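Local coordinates for protein integral membrane indolylacetylinositol arabinosyltransferase EmbC (Mycolicibacterium smegmatis, PDB 7BVE) that is a membrane enzyme that probably transfers arabinose to build cell-wall arabinan, and is bound here to the antituberculosis drug ethambutol, at residues Y505-T510 against T570-H575. Sequence-based numbering, arbitrary orientation.
Sequences YSRLFT and TKWTHH. With PO4 (phosphate ion), chain F.
Residues 505-510 lie on the short helix 502-508 and run on into a loop. Residues 570-575 form an irregular loop between helices 548-564 and 582-592. The backbones come closest at Leu508 and Thr573, with CA atoms 6.3 Å apart. No hydrogen bond joins the two segments. Arg507 makes the main contact. Its side chain runs out straight and carries the guanidinium over one face of the Trp572 indole. This is a cation-pi contact, with Arg507 CZ 4.4 Å from the centroid of the six-membered ring of Trp572. The two planes are tilted 53° apart, so the group meets the ring through NH1 and does not stack flat. The same NH1 lies close to Lys571 O, but the geometry does not make a hydrogen bond. Both segments belong to the GT-C-type membrane region, and Trp572 lines the ethambutol pocket. Its carbonyl O accepts a hydrogen bond from Arg504. Nearer the backbones, Leu508 CD1 packs on Thr573 CG2 at 3.8 Å, and Thr573 OG1 faces Arg507 CB. Thr570 OG1 donates a 2.6 Å hydrogen bond to phosphate O3. Arg383, another ethambutol-pocket residue, also binds this phosphate.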
ATOM      1  N   TYR A 505       2.588   8.870  -1.889  1.00 15.07           N
ATOM      2  CA  TYR A 505       3.750   8.237  -2.495  1.00 15.07           C
ATOM      3  C   TYR A 505       3.568   6.737  -2.651  1.00 15.07           C
ATOM      4  O   TYR A 505       4.271   6.115  -3.446  1.00 15.07           O
ATOM      5  CB  TYR A 505       4.983   8.548  -1.661  1.00 15.07           C
ATOM      6  CG  TYR A 505       5.299  10.016  -1.669  1.00 15.07           C
ATOM      7  CD1 TYR A 505       6.016  10.583  -2.710  1.00 15.07           C
ATOM      8  CD2 TYR A 505       4.841  10.845  -0.659  1.00 15.07           C
ATOM      9  CE1 TYR A 505       6.288  11.926  -2.728  1.00 15.07           C
ATOM     10  CE2 TYR A 505       5.104  12.181  -0.673  1.00 15.07           C
ATOM     11  CZ  TYR A 505       5.825  12.720  -1.704  1.00 15.07           C
ATOM     12  OH  TYR A 505       6.086  14.067  -1.703  1.00 15.07           O
ATOM     13  N   SER A 506       2.645   6.138  -1.906  1.00 15.07           N
ATOM     14  CA  SER A 506       2.295   4.749  -2.153  1.00 15.07           C
ATOM     15  C   SER A 506       1.448   4.622  -3.408  1.00 15.07           C
ATOM     16  O   SER A 506       1.542   3.625  -4.128  1.00 15.07           O
ATOM     17  CB  SER A 506       1.559   4.171  -0.950  1.00 15.07           C
ATOM     18  OG  SER A 506       2.391   4.164   0.195  1.00 15.07           O
ATOM     19  N   ARG A 507       0.606   5.619  -3.682  1.00 15.07           N
ATOM     20  CA  ARG A 507      -0.178   5.624  -4.911  1.00 15.07           C
ATOM     21  C   ARG A 507       0.659   5.991  -6.121  1.00 15.07           C
ATOM     22  O   ARG A 507       0.314   5.599  -7.237  1.00 15.07           O
ATOM     23  CB  ARG A 507      -1.354   6.591  -4.800  1.00 15.07           C
ATOM     24  CG  ARG A 507      -2.408   6.154  -3.827  1.00 15.07           C
ATOM     25  CD  ARG A 507      -3.546   7.147  -3.727  1.00 15.07           C
ATOM     26  NE  ARG A 507      -4.465   6.765  -2.662  1.00 15.07           N
ATOM     27  CZ  ARG A 507      -5.515   7.481  -2.280  1.00 15.07           C
ATOM     28  NH1 ARG A 507      -5.794   8.624  -2.883  1.00 15.07           N
ATOM     29  NH2 ARG A 507      -6.289   7.054  -1.296  1.00 15.07           N
ATOM     30  N   LEU A 508       1.738   6.751  -5.933  1.00 15.07           N
ATOM     31  CA  LEU A 508       2.627   7.051  -7.050  1.00 15.07           C
ATOM     32  C   LEU A 508       3.357   5.816  -7.563  1.00 15.07           C
ATOM     33  O   LEU A 508       3.734   5.776  -8.736  1.00 15.07           O
ATOM     34  CB  LEU A 508       3.634   8.122  -6.632  1.00 15.07           C
ATOM     35  CG  LEU A 508       4.610   8.711  -7.648  1.00 15.07           C
ATOM     36  CD1 LEU A 508       3.870   9.457  -8.714  1.00 15.07           C
ATOM     37  CD2 LEU A 508       5.602   9.611  -6.969  1.00 15.07           C
ATOM     38  N   PHE A 509       3.547   4.797  -6.727  1.00 15.07           N
ATOM     39  CA  PHE A 509       4.270   3.591  -7.106  1.00 15.07           C
ATOM     40  C   PHE A 509       3.360   2.385  -7.291  1.00 15.07           C
ATOM     41  O   PHE A 509       3.781   1.254  -7.068  1.00 15.07           O
ATOM     42  CB  PHE A 509       5.350   3.268  -6.083  1.00 15.07           C
ATOM     43  CG  PHE A 509       6.532   4.165  -6.163  1.00 15.07           C
ATOM     44  CD1 PHE A 509       7.505   3.950  -7.119  1.00 15.07           C
ATOM     45  CD2 PHE A 509       6.681   5.216  -5.289  1.00 15.07           C
ATOM     46  CE1 PHE A 509       8.591   4.772  -7.204  1.00 15.07           C
ATOM     47  CE2 PHE A 509       7.765   6.043  -5.369  1.00 15.07           C
ATOM     48  CZ  PHE A 509       8.722   5.819  -6.328  1.00 15.07           C
ATOM     49  N   THR A 510       2.124   2.598  -7.705  1.00 15.07           N
ATOM     50  CA  THR A 510       1.256   1.493  -8.070  1.00 15.07           C
ATOM     51  C   THR A 510       1.417   1.197  -9.556  1.00 15.07           C
ATOM     52  O   THR A 510       2.315   1.715 -10.221  1.00 15.07           O
ATOM     53  CB  THR A 510      -0.194   1.799  -7.712  1.00 15.07           C
ATOM     54  OG1 THR A 510      -0.590   3.033  -8.320  1.00 15.07           O
ATOM     55  CG2 THR A 510      -0.368   1.886  -6.218  1.00 15.07           C
ATOM     56  N   THR A 570      -7.075  15.121   1.261  1.00 16.27           N
ATOM     57  CA  THR A 570      -7.019  13.974   0.370  1.00 16.27           C
ATOM     58  C   THR A 570      -5.617  13.854  -0.202  1.00 16.27           C
ATOM     59  O   THR A 570      -4.971  14.855  -0.510  1.00 16.27           O
ATOM     60  CB  THR A 570      -8.027  14.104  -0.764  1.00 16.27           C
ATOM     61  OG1 THR A 570      -7.737  15.283  -1.519  1.00 16.27           O
ATOM     62  CG2 THR A 570      -9.432  14.200  -0.220  1.00 16.27           C
ATOM     63  N   LYS A 571      -5.149  12.621  -0.348  1.00 15.07           N
ATOM     64  CA  LYS A 571      -3.785  12.354  -0.788  1.00 15.07           C
ATOM     65  C   LYS A 571      -3.861  11.737  -2.177  1.00 15.07           C
ATOM     66  O   LYS A 571      -3.853  10.515  -2.322  1.00 15.07           O
ATOM     67  CB  LYS A 571      -3.069  11.433   0.183  1.00 15.07           C
ATOM     68  CG  LYS A 571      -3.039  11.915   1.616  1.00 15.07           C
ATOM     69  CD  LYS A 571      -2.261  13.192   1.762  1.00 15.07           C
ATOM     70  CE  LYS A 571      -2.030  13.534   3.212  1.00 15.07           C
ATOM     71  NZ  LYS A 571      -3.257  13.930   3.920  1.00 15.07           N
ATOM     72  N   TRP A 572      -3.918  12.582  -3.196  1.00 16.72           N
ATOM     73  CA  TRP A 572      -3.960  12.140  -4.578  1.00 16.72           C
ATOM     74  C   TRP A 572      -2.655  12.479  -5.278  1.00 16.72           C
ATOM     75  O   TRP A 572      -1.827  13.238  -4.777  1.00 16.72           O
ATOM     76  CB  TRP A 572      -5.135  12.767  -5.324  1.00 16.72           C
ATOM     77  CG  TRP A 572      -6.435  12.285  -4.836  1.00 16.72           C
ATOM     78  CD1 TRP A 572      -7.289  12.936  -4.008  1.00 16.72           C
ATOM     79  CD2 TRP A 572      -7.023  11.018  -5.104  1.00 16.72           C
ATOM     80  NE1 TRP A 572      -8.386  12.159  -3.753  1.00 16.72           N
ATOM     81  CE2 TRP A 572      -8.245  10.971  -4.415  1.00 16.72           C
ATOM     82  CE3 TRP A 572      -6.639   9.918  -5.870  1.00 16.72           C
ATOM     83  CZ2 TRP A 572      -9.084   9.871  -4.470  1.00 16.72           C
ATOM     84  CZ3 TRP A 572      -7.473   8.827  -5.921  1.00 16.72           C
ATOM     85  CH2 TRP A 572      -8.682   8.812  -5.227  1.00 16.72           C
ATOM     86  N   THR A 573      -2.488  11.900  -6.459  1.00 15.07           N
ATOM     87  CA  THR A 573      -1.263  12.053  -7.226  1.00 15.07           C
ATOM     88  C   THR A 573      -1.311  13.272  -8.139  1.00 15.07           C
ATOM     89  O   THR A 573      -0.272  13.879  -8.408  1.00 15.07           O
ATOM     90  CB  THR A 573      -1.003  10.762  -8.012  1.00 15.07           C
ATOM     91  OG1 THR A 573      -1.030   9.659  -7.111  1.00 15.07           O
ATOM     92  CG2 THR A 573       0.349  10.763  -8.656  1.00 15.07           C
ATOM     93  N   HIS A 574      -2.497  13.700  -8.557  1.00 15.13           N
ATOM     94  CA  HIS A 574      -2.611  14.907  -9.371  1.00 15.13           C
ATOM     95  C   HIS A 574      -2.493  16.197  -8.581  1.00 15.13           C
ATOM     96  O   HIS A 574      -2.699  17.264  -9.159  1.00 15.13           O
ATOM     97  CB  HIS A 574      -3.920  14.918 -10.161  1.00 15.13           C
ATOM     98  CG  HIS A 574      -5.132  14.659  -9.334  1.00 15.13           C
ATOM     99  ND1 HIS A 574      -5.647  13.389  -9.158  1.00 15.13           N
ATOM    100  CD2 HIS A 574      -5.932  15.483  -8.621  1.00 15.13           C
ATOM    101  CE1 HIS A 574      -6.718  13.456  -8.387  1.00 15.13           C
ATOM    102  NE2 HIS A 574      -6.904  14.710  -8.046  1.00 15.13           N
ATOM    103  N   HIS A 575      -2.162  16.138  -7.297  1.00 15.07           N
ATOM    104  CA  HIS A 575      -1.848  17.337  -6.544  1.00 15.07           C
ATOM    105  C   HIS A 575      -0.409  17.775  -6.727  1.00 15.07           C
ATOM    106  O   HIS A 575      -0.030  18.819  -6.191  1.00 15.07           O
ATOM    107  CB  HIS A 575      -2.114  17.121  -5.061  1.00 15.07           C
ATOM    108  CG  HIS A 575      -3.554  16.908  -4.731  1.00 15.07           C
ATOM    109  ND1 HIS A 575      -3.980  16.534  -3.479  1.00 15.07           N
ATOM    110  CD2 HIS A 575      -4.667  17.005  -5.492  1.00 15.07           C
ATOM    111  CE1 HIS A 575      -5.294  16.411  -3.481  1.00 15.07           C
ATOM    112  NE2 HIS A 575      -5.735  16.693  -4.691  1.00 15.07           N
TER
HETATM  113  P   PO4 F1102      -9.678  17.525  -3.780  1.00 81.26           P
HETATM  114  O1  PO4 F1102      -9.368  18.748  -4.605  1.00 81.26           O
HETATM  115  O2  PO4 F1102      -9.513  16.290  -4.626  1.00 81.26           O
HETATM  116  O3  PO4 F1102      -8.736  17.471  -2.604  1.00 81.26           O
HETATM  117  O4  PO4 F1102     -11.094  17.591  -3.272  1.00 81.26           O